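Local coordinates for protein ADP-dependent (S)-NAD(P)H-hydrate dehydratase (PDB 2R3B) that probably catalyses the ADP-dependent dehydration of the S-form of NAD(P)HX, repairing hydrated NADH and NADPH while ADP is converted to AMP and phosphate, at residues V259-K271 / I281-A293. Residues are numbered along the deposited sequence; the frame is centred on the assembly and turned at random. Where two conformers were deposited one is given.
Sequences VYLHSLIGDDLAK and ISQALPTYMKKYA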
ATOM      1  N   VAL B 259      19.950   8.694  17.166  1.00 13.40           N
ATOM      2  CA  VAL B 259      20.821   9.150  16.077  1.00 14.18           C
ATOM      3  C   VAL B 259      21.752   8.028  15.639  1.00 14.36           C
ATOM      4  O   VAL B 259      21.944   7.792  14.442  1.00 15.26           O
ATOM      5  CB  VAL B 259      21.623  10.393  16.545  1.00 15.34           C
ATOM      6  CG1 VAL B 259      22.794  10.764  15.561  1.00 16.06           C
ATOM      7  CG2 VAL B 259      20.681  11.561  16.757  1.00 14.27           C
ATOM      8  N   TYR B 260      22.326   7.302  16.599  1.00 15.18           N
ATOM      9  CA  TYR B 260      23.215   6.204  16.268  1.00 15.34           C
ATOM     10  C   TYR B 260      22.510   5.063  15.540  1.00 12.91           C
ATOM     11  O   TYR B 260      23.027   4.513  14.558  1.00 12.87           O
ATOM     12  CB  TYR B 260      23.893   5.643  17.548  1.00 14.09           C
ATOM     13  CG  TYR B 260      24.946   4.608  17.187  1.00 11.42           C
ATOM     14  CD1 TYR B 260      26.190   5.005  16.652  1.00 21.10           C
ATOM     15  CD2 TYR B 260      24.684   3.258  17.286  1.00 18.38           C
ATOM     16  CE1 TYR B 260      27.139   4.058  16.274  1.00 20.92           C
ATOM     17  CE2 TYR B 260      25.639   2.310  16.903  1.00 17.82           C
ATOM     18  CZ  TYR B 260      26.851   2.722  16.408  1.00 19.95           C
ATOM     19  OH  TYR B 260      27.780   1.760  16.043  1.00 21.09           O
ATOM     20  N   LEU B 261      21.350   4.661  16.041  1.00 13.90           N
ATOM     21  CA  LEU B 261      20.623   3.552  15.435  1.00 14.86           C
ATOM     22  C   LEU B 261      20.222   3.891  14.018  1.00 14.31           C
ATOM     23  O   LEU B 261      20.353   3.058  13.131  1.00 14.73           O
ATOM     24  CB  LEU B 261      19.346   3.231  16.238  1.00 14.42           C
ATOM     25  CG  LEU B 261      18.544   2.013  15.789  1.00 12.95           C
ATOM     26  CD1 LEU B 261      19.432   0.780  15.734  1.00 14.74           C
ATOM     27  CD2 LEU B 261      17.286   1.837  16.699  1.00 16.18           C
ATOM     28  N   HIS B 262      19.719   5.103  13.800  1.00 13.52           N
ATOM     29  CA  HIS B 262      19.354   5.561  12.447  1.00 12.24           C
ATOM     30  C   HIS B 262      20.496   5.345  11.430  1.00 15.04           C
ATOM     31  O   HIS B 262      20.286   4.803  10.370  1.00 15.00           O
ATOM     32  CB  HIS B 262      18.937   7.021  12.542  1.00 12.81           C
ATOM     33  CG  HIS B 262      18.659   7.710  11.246  1.00 13.90           C
ATOM     34  ND1 HIS B 262      19.528   8.644  10.710  1.00 16.46           N
ATOM     35  CD2 HIS B 262      17.565   7.703  10.440  1.00 17.95           C
ATOM     36  CE1 HIS B 262      19.005   9.139   9.602  1.00 19.09           C
ATOM     37  NE2 HIS B 262      17.816   8.587   9.414  1.00 16.16           N
ATOM     38  N   SER B 263      21.700   5.781  11.793  1.00 15.21           N
ATOM     39  CA  SER B 263      22.855   5.633  10.907  0.70 14.99           C
ATOM     40  C   SER B 263      23.416   4.199  10.865  1.00 14.49           C
ATOM     41  O   SER B 263      24.006   3.807   9.853  1.00 16.56           O
ATOM     42  CB  SER B 263      23.932   6.639  11.290  0.70 17.19           C
ATOM     43  OG  SER B 263      24.367   6.426  12.609  0.70 20.80           O
ATOM     44  N   LEU B 264      23.272   3.417  11.936  1.00 14.41           N
ATOM     45  CA  LEU B 264      23.725   2.023  11.938  1.00 13.40           C
ATOM     46  C   LEU B 264      22.932   1.227  10.936  1.00 13.75           C
ATOM     47  O   LEU B 264      23.462   0.491  10.108  1.00 14.04           O
ATOM     48  CB  LEU B 264      23.578   1.372  13.319  1.00 15.36           C
ATOM     49  CG  LEU B 264      23.912  -0.116  13.446  1.00 16.46           C
ATOM     50  CD1 LEU B 264      25.423  -0.307  13.241  1.00 25.98           C
ATOM     51  CD2 LEU B 264      23.501  -0.637  14.786  1.00 20.25           C
ATOM     52  N   ILE B 265      21.621   1.397  10.992  1.00 14.25           N
ATOM     53  CA  ILE B 265      20.747   0.698  10.051  1.00 11.84           C
ATOM     54  C   ILE B 265      21.015   1.183   8.624  1.00 13.96           C
ATOM     55  O   ILE B 265      21.096   0.386   7.690  1.00 15.77           O
ATOM     56  CB  ILE B 265      19.261   0.872  10.432  1.00 12.88           C
ATOM     57  CG1 ILE B 265      18.934   0.167  11.742  1.00 14.69           C
ATOM     58  CG2 ILE B 265      18.366   0.282   9.312  1.00 13.07           C
ATOM     59  CD1 ILE B 265      17.572   0.643  12.362  1.00 13.13           C
ATOM     60  N   GLY B 266      21.141   2.487   8.441  1.00 12.87           N
ATOM     61  CA  GLY B 266      21.339   3.036   7.114  1.00 14.25           C
ATOM     62  C   GLY B 266      22.675   2.573   6.564  1.00 13.28           C
ATOM     63  O   GLY B 266      22.793   2.300   5.397  1.00 14.96           O
ATOM     64  N   ASP B 267      23.688   2.462   7.434  1.00 12.58           N
ATOM     65  CA  ASP B 267      25.007   2.022   6.988  1.00 15.99           C
ATOM     66  C   ASP B 267      24.964   0.564   6.574  1.00 15.66           C
ATOM     67  O   ASP B 267      25.572   0.191   5.573  1.00 16.29           O
ATOM     68  CB  ASP B 267      26.031   2.216   8.103  1.00 18.45           C
ATOM     69  CG  ASP B 267      26.484   3.653   8.248  1.00 19.00           C
ATOM     70  OD1 ASP B 267      26.172   4.517   7.385  1.00 18.27           O
ATOM     71  OD2 ASP B 267      27.204   3.940   9.239  1.00 21.25           O
ATOM     72  N   ASP B 268      24.247  -0.256   7.339  1.00 13.82           N
ATOM     73  CA  ASP B 268      24.044  -1.667   7.015  1.00 14.04           C
ATOM     74  C   ASP B 268      23.317  -1.822   5.672  1.00 15.97           C
ATOM     75  O   ASP B 268      23.708  -2.641   4.826  1.00 14.44           O
ATOM     76  CB  ASP B 268      23.282  -2.419   8.115  1.00 14.49           C
ATOM     77  CG  ASP B 268      24.145  -2.744   9.320  1.00 18.07           C
ATOM     78  OD1 ASP B 268      25.381  -2.495   9.243  1.00 20.42           O
ATOM     79  OD2 ASP B 268      23.555  -3.239  10.325  1.00 21.25           O
ATOM     80  N   LEU B 269      22.226  -1.070   5.493  1.00 14.93           N
ATOM     81  CA  LEU B 269      21.477  -1.175   4.243  1.00 14.78           C
ATOM     82  C   LEU B 269      22.283  -0.715   3.027  1.00 15.32           C
ATOM     83  O   LEU B 269      22.123  -1.263   1.952  1.00 15.92           O
ATOM     84  CB  LEU B 269      20.171  -0.390   4.325  1.00 14.63           C
ATOM     85  CG  LEU B 269      19.156  -0.952   5.307  1.00 16.79           C
ATOM     86  CD1 LEU B 269      17.992   0.042   5.503  1.00 15.17           C
ATOM     87  CD2 LEU B 269      18.660  -2.281   4.842  1.00 21.71           C
ATOM     88  N   ALA B 270      23.144   0.289   3.209  1.00 14.23           N
ATOM     89  CA  ALA B 270      23.923   0.831   2.125  1.00 16.14           C
ATOM     90  C   ALA B 270      24.936  -0.176   1.607  1.00 17.62           C
ATOM     91  O   ALA B 270      25.516   0.027   0.539  1.00 18.30           O
ATOM     92  CB  ALA B 270      24.616   2.127   2.560  1.00 17.27           C
ATOM     93  N   LYS B 271      25.190  -1.235   2.376  1.00 16.41           N
ATOM     94  CA  LYS B 271      26.103  -2.268   1.910  1.00 18.51           C
ATOM     95  C   LYS B 271      25.536  -2.985   0.696  1.00 19.15           C
ATOM     96  O   LYS B 271      26.305  -3.445  -0.156  1.00 19.93           O
ATOM     97  CB  LYS B 271      26.392  -3.279   2.998  1.00 18.56           C
ATOM     98  CG  LYS B 271      27.247  -2.720   4.152  1.00 24.53           C
ATOM     99  CD  LYS B 271      27.281  -3.755   5.291  1.00 30.00           C
ATOM    100  CE  LYS B 271      27.889  -3.168   6.587  1.00 39.73           C
ATOM    101  NZ  LYS B 271      27.661  -4.066   7.792  1.00 37.28           N
ATOM    102  N   ILE B 281      14.730   2.018   6.676  1.00 12.74           N
ATOM    103  CA  ILE B 281      15.322   2.176   7.985  1.00 12.45           C
ATOM    104  C   ILE B 281      14.233   1.979   9.022  1.00 14.07           C
ATOM    105  O   ILE B 281      14.387   1.213   9.960  1.00 14.45           O
ATOM    106  CB  ILE B 281      15.999   3.536   8.178  1.00 11.93           C
ATOM    107  CG1 ILE B 281      17.199   3.666   7.209  1.00 17.36           C
ATOM    108  CG2 ILE B 281      16.431   3.735   9.662  1.00 14.79           C
ATOM    109  CD1 ILE B 281      17.805   5.100   7.143  1.00 16.43           C
ATOM    110  N   SER B 282      13.107   2.645   8.841  1.00 13.76           N
ATOM    111  CA  SER B 282      11.994   2.477   9.800  1.00 13.94           C
ATOM    112  C   SER B 282      11.548   1.013   9.950  1.00 15.01           C
ATOM    113  O   SER B 282      11.287   0.525  11.069  1.00 15.90           O
ATOM    114  CB  SER B 282      10.819   3.371   9.367  1.00 15.13           C
ATOM    115  OG  SER B 282      11.249   4.750   9.416  1.00 15.89           O
ATOM    116  N   GLN B 283      11.408   0.310   8.827  1.00 13.54           N
ATOM    117  CA  GLN B 283      10.878  -1.059   8.844  1.00 13.73           C
ATOM    118  C   GLN B 283      11.839  -2.017   9.550  1.00 13.92           C
ATOM    119  O   GLN B 283      11.428  -3.016  10.091  1.00 16.06           O
ATOM    120  CB  GLN B 283      10.559  -1.500   7.414  1.00 15.66           C
ATOM    121  CG  GLN B 283       9.316  -0.779   6.876  1.00 15.55           C
ATOM    122  CD  GLN B 283       9.224  -0.669   5.352  1.00 24.71           C
ATOM    123  OE1 GLN B 283      10.094  -1.157   4.587  1.00 21.51           O
ATOM    124  NE2 GLN B 283       8.169   0.037   4.895  1.00 22.25           N
ATOM    125  N   ALA B 284      13.116  -1.661   9.579  1.00 15.56           N
ATOM    126  CA  ALA B 284      14.160  -2.452  10.268  1.00 15.00           C
ATOM    127  C   ALA B 284      14.246  -2.219  11.764  1.00 13.80           C
ATOM    128  O   ALA B 284      14.914  -2.991  12.483  1.00 15.32           O
ATOM    129  CB  ALA B 284      15.503  -2.201   9.644  1.00 16.59           C
ATOM    130  N   LEU B 285      13.567  -1.187  12.281  1.00 13.59           N
ATOM    131  CA  LEU B 285      13.705  -0.852  13.696  1.00 12.87           C
ATOM    132  C   LEU B 285      13.387  -1.988  14.663  1.00 12.93           C
ATOM    133  O   LEU B 285      14.181  -2.229  15.582  1.00 14.86           O
ATOM    134  CB  LEU B 285      12.902   0.378  14.061  1.00 14.01           C
ATOM    135  CG  LEU B 285      13.512   1.675  13.521  1.00 14.58           C
ATOM    136  CD1 LEU B 285      12.455   2.789  13.579  1.00 15.47           C
ATOM    137  CD2 LEU B 285      14.861   2.078  14.232  1.00 16.44           C
ATOM    138  N   PRO B 286      12.244  -2.663  14.500  1.00 14.09           N
ATOM    139  CA  PRO B 286      11.930  -3.709  15.490  1.00 14.34           C
ATOM    140  C   PRO B 286      12.973  -4.830  15.632  1.00 15.71           C
ATOM    141  O   PRO B 286      13.266  -5.247  16.756  1.00 18.15           O
ATOM    142  CB  PRO B 286      10.581  -4.241  15.017  1.00 15.78           C
ATOM    143  CG  PRO B 286       9.967  -3.056  14.243  1.00 13.93           C
ATOM    144  CD  PRO B 286      11.140  -2.451  13.545  1.00 14.02           C
ATOM    145  N   THR B 287      13.550  -5.285  14.524  1.00 15.33           N
ATOM    146  CA  THR B 287      14.592  -6.334  14.582  1.00 15.48           C
ATOM    147  C   THR B 287      15.906  -5.835  15.145  1.00 18.67           C
ATOM    148  O   THR B 287      16.538  -6.495  15.972  1.00 17.35           O
ATOM    149  CB  THR B 287      14.783  -7.031  13.253  1.00 18.24           C
ATOM    150  OG1 THR B 287      15.066  -6.068  12.235  1.00 21.13           O
ATOM    151  CG2 THR B 287      13.527  -7.762  12.882  1.00 19.61           C
ATOM    152  N   TYR B 288      16.312  -4.629  14.759  1.00 16.17           N
ATOM    153  CA  TYR B 288      17.527  -4.065  15.326  1.00 16.90           C
ATOM    154  C   TYR B 288      17.418  -3.773  16.815  1.00 18.19           C
ATOM    155  O   TYR B 288      18.348  -4.052  17.572  1.00 16.74           O
ATOM    156  CB  TYR B 288      17.923  -2.776  14.593  1.00 16.56           C
ATOM    157  CG  TYR B 288      18.772  -3.002  13.371  1.00 16.21           C
ATOM    158  CD1 TYR B 288      18.201  -3.462  12.195  1.00 16.18           C
ATOM    159  CD2 TYR B 288      20.155  -2.810  13.413  1.00 15.89           C
ATOM    160  CE1 TYR B 288      18.975  -3.667  11.052  1.00 16.52           C
ATOM    161  CE2 TYR B 288      20.941  -3.022  12.281  1.00 17.92           C
ATOM    162  CZ  TYR B 288      20.334  -3.451  11.104  1.00 18.83           C
ATOM    163  OH  TYR B 288      21.076  -3.675   9.948  1.00 18.20           O
HETATM  164  N   MSE B 289      16.293  -3.197  17.245  1.00 15.45           N
HETATM  165  CA  MSE B 289      16.141  -2.853  18.647  1.00 14.37           C
HETATM  166  C   MSE B 289      16.118  -4.091  19.540  1.00 15.19           C
HETATM  167  O   MSE B 289      16.649  -4.059  20.638  1.00 16.97           O
HETATM  168  CB  MSE B 289      14.908  -1.985  18.873  1.00 16.18           C
HETATM  169  CG  MSE B 289      15.058  -0.621  18.211  1.00 13.80           C
HETATM  170 SE   MSE B 289      13.518   0.506  18.407  0.75 12.26          SE
HETATM  171  CE  MSE B 289      13.618   0.767  20.243  1.00 17.92           C
ATOM    172  N   LYS B 290      15.542  -5.188  19.045  1.00 15.38           N
ATOM    173  CA  LYS B 290      15.526  -6.431  19.792  1.00 14.71           C
ATOM    174  C   LYS B 290      16.955  -6.919  20.078  1.00 18.55           C
ATOM    175  O   LYS B 290      17.242  -7.422  21.156  1.00 20.26           O
ATOM    176  CB  LYS B 290      14.747  -7.490  19.000  1.00 16.86           C
ATOM    177  CG  LYS B 290      14.513  -8.793  19.782  1.00 18.85           C
ATOM    178  CD  LYS B 290      13.541  -8.596  20.941  1.00 19.81           C
ATOM    179  CE  LYS B 290      13.463  -9.857  21.783  1.00 27.41           C
ATOM    180  NZ  LYS B 290      12.410  -9.666  22.796  1.00 26.08           N
ATOM    181  N   LYS B 291      17.837  -6.739  19.112  1.00 17.95           N
ATOM    182  CA  LYS B 291      19.207  -7.243  19.211  0.70 21.56           C
ATOM    183  C   LYS B 291      19.960  -6.523  20.331  1.00 24.62           C
ATOM    184  O   LYS B 291      20.728  -7.144  21.045  1.00 23.57           O
ATOM    185  CB  LYS B 291      19.930  -7.109  17.858  0.70 25.09           C
ATOM    186  CG  LYS B 291      21.471  -7.081  17.968  0.70 27.63           C
ATOM    187  CD  LYS B 291      22.157  -7.584  16.711  0.70 38.22           C
ATOM    188  CE  LYS B 291      23.654  -7.186  16.652  0.70 39.54           C
ATOM    189  NZ  LYS B 291      24.271  -6.874  17.979  0.70 47.98           N
ATOM    190  N   TYR B 292      19.716  -5.219  20.501  1.00 26.61           N
ATOM    191  CA  TYR B 292      20.391  -4.405  21.540  1.00 26.80           C
ATOM    192  C   TYR B 292      19.674  -4.283  22.865  1.00 30.87           C
ATOM    193  O   TYR B 292      20.266  -3.829  23.863  1.00 33.13           O
ATOM    194  CB  TYR B 292      20.749  -3.027  20.985  1.00 27.99           C
ATOM    195  CG  TYR B 292      21.675  -3.216  19.822  1.00 27.78           C
ATOM    196  CD1 TYR B 292      23.007  -3.518  20.036  1.00 28.00           C
ATOM    197  CD2 TYR B 292      21.207  -3.231  18.510  1.00 25.82           C
ATOM    198  CE1 TYR B 292      23.854  -3.793  18.983  1.00 35.48           C
ATOM    199  CE2 TYR B 292      22.058  -3.475  17.441  1.00 27.67           C
ATOM    200  CZ  TYR B 292      23.383  -3.764  17.685  1.00 30.58           C
ATOM    201  OH  TYR B 292      24.263  -4.028  16.660  1.00 35.77           O
ATOM    202  N   ALA B 293      18.424  -4.710  22.918  1.00 31.43           N
ATOM    203  CA  ALA B 293      17.625  -4.458  24.096  1.00 36.29           C
ATOM    204  C   ALA B 293      18.403  -5.042  25.231  1.00 43.73           C
ATOM    205  O   ALA B 293      18.749  -6.246  25.173  1.00 46.47           O
ATOM    206  CB  ALA B 293      16.270  -5.090  24.012  1.00 31.06           C
TER
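I281, Y288 and I265 interlock knobs-into-holes where helix 252-269 meets helix 278-292. I265 fills a hole lined by I281, A284, L285 and Y288. I265 CG1 sits over the middle of the Y288 ring, 3.5 Å from the centroid and 8° off the normal, a CH-pi contact with the side chains running antiparallel. With CG2 of I265 anti to the backbone N, that branch points toward the C-terminal end of its helix, 3.8 Å from A284 CB, while CD1 reaches L285 CD2.

Y288 in turn lies among L261, L264, I265 and D268. At the ring edge Y288 OH donates a short hydrogen bond, 2.5 Å, to the anti lone pair of D268 OD2, with carboxylate and ring planes 37° apart. The other carboxylate oxygen, OD1, is met by K271 NZ from above the carboxylate plane in a salt bridge, which would probably temper the charge of D268.

These are the last two helices of the ribokinase-like domain, and their local axes cross at 106°, 9.7 Å apart. I281 presses between H262, I265, G266 and L269; CD1 comes within 4.1 Å of G266 CA. Beyond it, H262 lies close to G234, a predicted AMP-binding residue. Farther along, L261 CD2 packs tightly on L285 CD2 (3.5 Å), and the L261 side chain crosses that of selenomethionine M289 at about a right angle, with F244 of helix 233-247 touching both L261 and M289.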